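Local structure of cell division control protein 73 (Saccharomyces cerevisiae, 3V46) at residues Ser159-Lys162 with Glu163-Arg167; Asp74-Arg77 with Met78-Lys81. The protein is a subunit of the PAF1 complex in transcription elongation and histone modification, and its C-terminal Ras-like domain promotes association of that complex with chromatin. All coordinates share one frame; numbering follows the deposited sequence.

In the fold
From the N terminus, the chain lays down strands 16-18, 54-59 and 68-73 before it reaches contact 2. That contact shapes the loop between strands 68-73 and 88-92, closing a tight turn at T76-F79. The chain then completes the mixed sheet and enters helix 149-166, where contact 1 forms the last turns and runs out into R167. The two contacts follow in series and neither nest nor cross. Their centres lie about 23 Å apart, and their nearest atoms are about 10 Å apart. They share the sheet: M78 and F79 touch strand 16-18, while L160 and L164 touch strands 68-73 and 88-92 of this Ras-like fold.

Contact 1 (Ser159-Lys162 with Glu163-Arg167); sequences SLEK and ELISR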
# COMPACT_ATOMS: atom_id res chain seq x y z
N SER A 159 -7.63 8.81 0.90
CA SER A 159 -6.38 9.17 0.23
C SER A 159 -6.25 8.40 -1.07
O SER A 159 -5.89 8.96 -2.11
CB SER A 159 -5.19 8.85 1.15
OG SER A 159 -3.96 9.03 0.48
N LEU A 160 -6.56 7.11 -1.02
CA LEU A 160 -6.44 6.28 -2.21
C LEU A 160 -7.54 6.62 -3.23
O LEU A 160 -7.29 6.63 -4.43
CB LEU A 160 -6.49 4.81 -1.81
CG LEU A 160 -6.22 3.82 -2.94
CD1 LEU A 160 -4.88 4.11 -3.63
CD2 LEU A 160 -6.25 2.41 -2.40
N GLU A 161 -8.74 6.92 -2.76
CA GLU A 161 -9.84 7.32 -3.64
C GLU A 161 -9.44 8.54 -4.47
O GLU A 161 -9.67 8.58 -5.67
CB GLU A 161 -11.09 7.63 -2.81
CG GLU A 161 -12.30 8.00 -3.62
CD GLU A 161 -13.48 8.32 -2.74
OE1 GLU A 161 -13.31 9.11 -1.78
OE2 GLU A 161 -14.57 7.78 -2.99
N LYS A 162 -8.85 9.52 -3.80
CA LYS A 162 -8.40 10.75 -4.44
C LYS A 162 -7.36 10.44 -5.51
O LYS A 162 -7.38 11.00 -6.62
CB LYS A 162 -7.81 11.66 -3.37
CG LYS A 162 -7.28 12.99 -3.86
CD LYS A 162 -6.76 13.83 -2.69
CE LYS A 162 -7.74 13.80 -1.51
NZ LYS A 162 -7.23 14.55 -0.32
N GLU A 163 -6.46 9.52 -5.19
CA GLU A 163 -5.41 9.16 -6.12
C GLU A 163 -6.02 8.47 -7.34
O GLU A 163 -5.65 8.77 -8.46
CB GLU A 163 -4.37 8.27 -5.43
CG GLU A 163 -3.23 7.79 -6.34
CD GLU A 163 -2.34 8.92 -6.84
OE1 GLU A 163 -2.43 10.05 -6.32
OE2 GLU A 163 -1.54 8.67 -7.77
N LEU A 164 -6.98 7.56 -7.12
CA LEU A 164 -7.62 6.86 -8.24
C LEU A 164 -8.33 7.84 -9.17
O LEU A 164 -8.22 7.74 -10.39
CB LEU A 164 -8.61 5.81 -7.74
CG LEU A 164 -7.98 4.63 -7.01
CD1 LEU A 164 -9.06 3.74 -6.45
CD2 LEU A 164 -7.09 3.86 -7.96
N ILE A 165 -9.06 8.78 -8.60
CA ILE A 165 -9.78 9.76 -9.40
C ILE A 165 -8.78 10.57 -10.23
O ILE A 165 -9.02 10.84 -11.41
CB ILE A 165 -10.66 10.65 -8.51
CG1 ILE A 165 -11.87 9.84 -8.03
CG2 ILE A 165 -11.14 11.90 -9.26
CD1 ILE A 165 -12.61 10.48 -6.89
N SER A 166 -7.64 10.90 -9.64
CA SER A 166 -6.63 11.68 -10.37
C SER A 166 -5.99 10.86 -11.48
O SER A 166 -5.57 11.43 -12.50
CB SER A 166 -5.57 12.23 -9.42
OG SER A 166 -4.63 11.24 -9.03
N ARG A 167 -5.93 9.53 -11.31
CA ARG A 167 -5.35 8.65 -12.34
C ARG A 167 -6.41 8.22 -13.36
O ARG A 167 -6.12 7.40 -14.24
CB ARG A 167 -4.72 7.40 -11.71
CG ARG A 167 -3.67 7.63 -10.63
CD ARG A 167 -2.24 7.70 -11.16
NE ARG A 167 -1.93 6.68 -12.17
CZ ARG A 167 -1.23 5.57 -11.95
NH1 ARG A 167 -0.74 5.31 -10.75
NH2 ARG A 167 -1.01 4.72 -12.94
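E161 and I165 sit one helical turn apart near the end of helix 149-166, and backbone bonds dominate what joins them and their neighbours. Four amides each reach the carbonyl four residues earlier: E163 N to S159 O, L164 N to L160 O, I165 N to E161 O and S166 N to K162 O. The second is the shortest, with L164 N 2.9 Å from L160 O and an N-H...O angle of 162°. S166 N lies 3.0 Å from K162 O.

In the last turn E163 O accepts from R167 N and also from the hydroxyl of S166, with OG 2.7 Å from E163 O. With chi1 at 78°, S166 OG is placed between its own N and carbonyl carbon and turns back to the carbonyl three residues earlier.

Side-chain packing is sparse. E161 and I165 run alongside each other, and E161 CG meets I165 CD1 at 4.1 Å. Carbons of I165 and L164 also rest on carbonyl oxygens of the turn before. I165 CG1 lies 3.5 Å from E161 O, and L164 CG is 3.3 Å from L160 O. The two leucines otherwise face the sheet. Both touch F70 of strand 68-73, while L160 also reaches A90 and L164 reaches V89, so this face packs the helix on the Ras-like core.

Three polar ends, of S159, E161 and R167, find partners outside the helix. E161 OE2 accepts from the backbone N of R63, and its extended chain beyond CG carries the carboxylate there. S159 OG is hydrogen-bonded to Y118 OH, and R167 NH1 to V88 O.

Main-chain bonds thus hold the turns, L160 and L164 seat them on the sheet, and E163 O has two donors in the last turn.

Contact 2 (Asp74-Arg77 with Met78-Lys81); sequences DNTR and MFTK
T76 and F79 are the ends of a type I beta turn, in the loop between strands 68-73 and 88-92 of the Ras-like fold. F79 N donates to T76 O at 3.2 Å, from above the carbonyl plane. The same two residues meet through their side chains, which cross at about a right angle. T76 CB lies 3.6 Å from F79 CD1, and T76 CG2 touches both CD1 and CE1. CG of F79 is anti to its carbonyl carbon (chi1 -70°), which swings the ring back to T76, with T76 O at the ring edge.

N75 probably helps to position the turn. Its OD1 accepts from R77 N at 2.9 Å, forming an Asx turn. A water donates to the same OD1 and accepts from M78 N, so OD1 has two donors. On the other end of the amide, N75 ND2 donates to D74 OD1 at 2.9 Å, nearly straight.

Further out, F79 stacks on W85 and touches I16 and L18, and M78 also reaches I16. With an alanine at F79, the methyl and CB of T76 would probably lose the ring they pack on, and W85 its stacking partner. The R77 chain bends at chi3 (-61°) and folds back, bringing its guanidinium face over N75, where OD1 sits 3.3 Å above the plane, over its centre.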
# COMPACT_ATOMS: atom_id res chain seq x y z
N ASP A 74 2.94 -8.89 -2.79
CA ASP A 74 4.20 -8.64 -2.06
C ASP A 74 5.43 -8.88 -2.92
O ASP A 74 6.55 -8.91 -2.42
CB ASP A 74 4.27 -9.47 -0.77
CG ASP A 74 4.50 -10.96 -1.00
OD1 ASP A 74 4.62 -11.41 -2.15
OD2 ASP A 74 4.56 -11.71 0.01
N ASN A 75 5.22 -9.00 -4.23
CA ASN A 75 6.27 -9.34 -5.17
C ASN A 75 5.88 -8.85 -6.56
O ASN A 75 4.77 -8.37 -6.76
CB ASN A 75 6.46 -10.86 -5.20
CG ASN A 75 5.25 -11.56 -5.79
OD1 ASN A 75 5.19 -11.82 -6.99
ND2 ASN A 75 4.27 -11.84 -4.95
N THR A 76 6.77 -8.98 -7.52
CA THR A 76 6.49 -8.48 -8.86
C THR A 76 6.52 -9.58 -9.92
O THR A 76 6.74 -9.30 -11.10
CB THR A 76 7.46 -7.36 -9.28
OG1 THR A 76 8.80 -7.84 -9.21
CG2 THR A 76 7.32 -6.15 -8.36
N ARG A 77 6.28 -10.82 -9.51
CA ARG A 77 6.29 -11.94 -10.45
C ARG A 77 5.18 -11.84 -11.51
O ARG A 77 5.33 -12.35 -12.61
CB ARG A 77 6.18 -13.27 -9.70
CG ARG A 77 7.32 -13.53 -8.72
CD ARG A 77 7.27 -14.95 -8.13
NE ARG A 77 6.05 -15.19 -7.37
CZ ARG A 77 5.89 -14.89 -6.08
NH1 ARG A 77 4.74 -15.14 -5.47
NH2 ARG A 77 6.89 -14.34 -5.40
N MET A 78 4.08 -11.18 -11.17
CA MET A 78 2.94 -11.07 -12.08
C MET A 78 3.21 -10.10 -13.22
O MET A 78 2.43 -10.03 -14.16
CB MET A 78 1.69 -10.59 -11.33
CG MET A 78 1.70 -9.11 -10.96
SD MET A 78 0.14 -8.55 -10.23
CE MET A 78 -0.91 -8.43 -11.68
N PHE A 79 4.31 -9.36 -13.13
CA PHE A 79 4.58 -8.27 -14.07
C PHE A 79 5.32 -8.79 -15.29
O PHE A 79 6.49 -8.48 -15.49
CB PHE A 79 5.36 -7.16 -13.37
CG PHE A 79 4.56 -6.41 -12.35
CD1 PHE A 79 4.37 -6.91 -11.08
CD2 PHE A 79 3.97 -5.20 -12.68
CE1 PHE A 79 3.63 -6.21 -10.15
CE2 PHE A 79 3.23 -4.51 -11.76
CZ PHE A 79 3.06 -5.02 -10.50
N THR A 80 4.61 -9.56 -16.10
CA THR A 80 5.21 -10.23 -17.25
C THR A 80 5.15 -9.37 -18.50
O THR A 80 5.76 -9.70 -19.53
CB THR A 80 4.51 -11.57 -17.50
OG1 THR A 80 3.09 -11.37 -17.58
CG2 THR A 80 4.81 -12.52 -16.36
N LYS A 81 4.43 -8.26 -18.43
CA LYS A 81 4.46 -7.25 -19.48
C LYS A 81 4.51 -5.88 -18.82
O LYS A 81 3.93 -5.69 -17.77
CB LYS A 81 3.24 -7.37 -20.39
CG LYS A 81 1.91 -7.44 -19.67
CD LYS A 81 0.76 -7.67 -20.64
CE LYS A 81 0.94 -8.96 -21.43
NZ LYS A 81 -0.18 -9.20 -22.39
O HOH W 1 3.14 -10.44 -8.54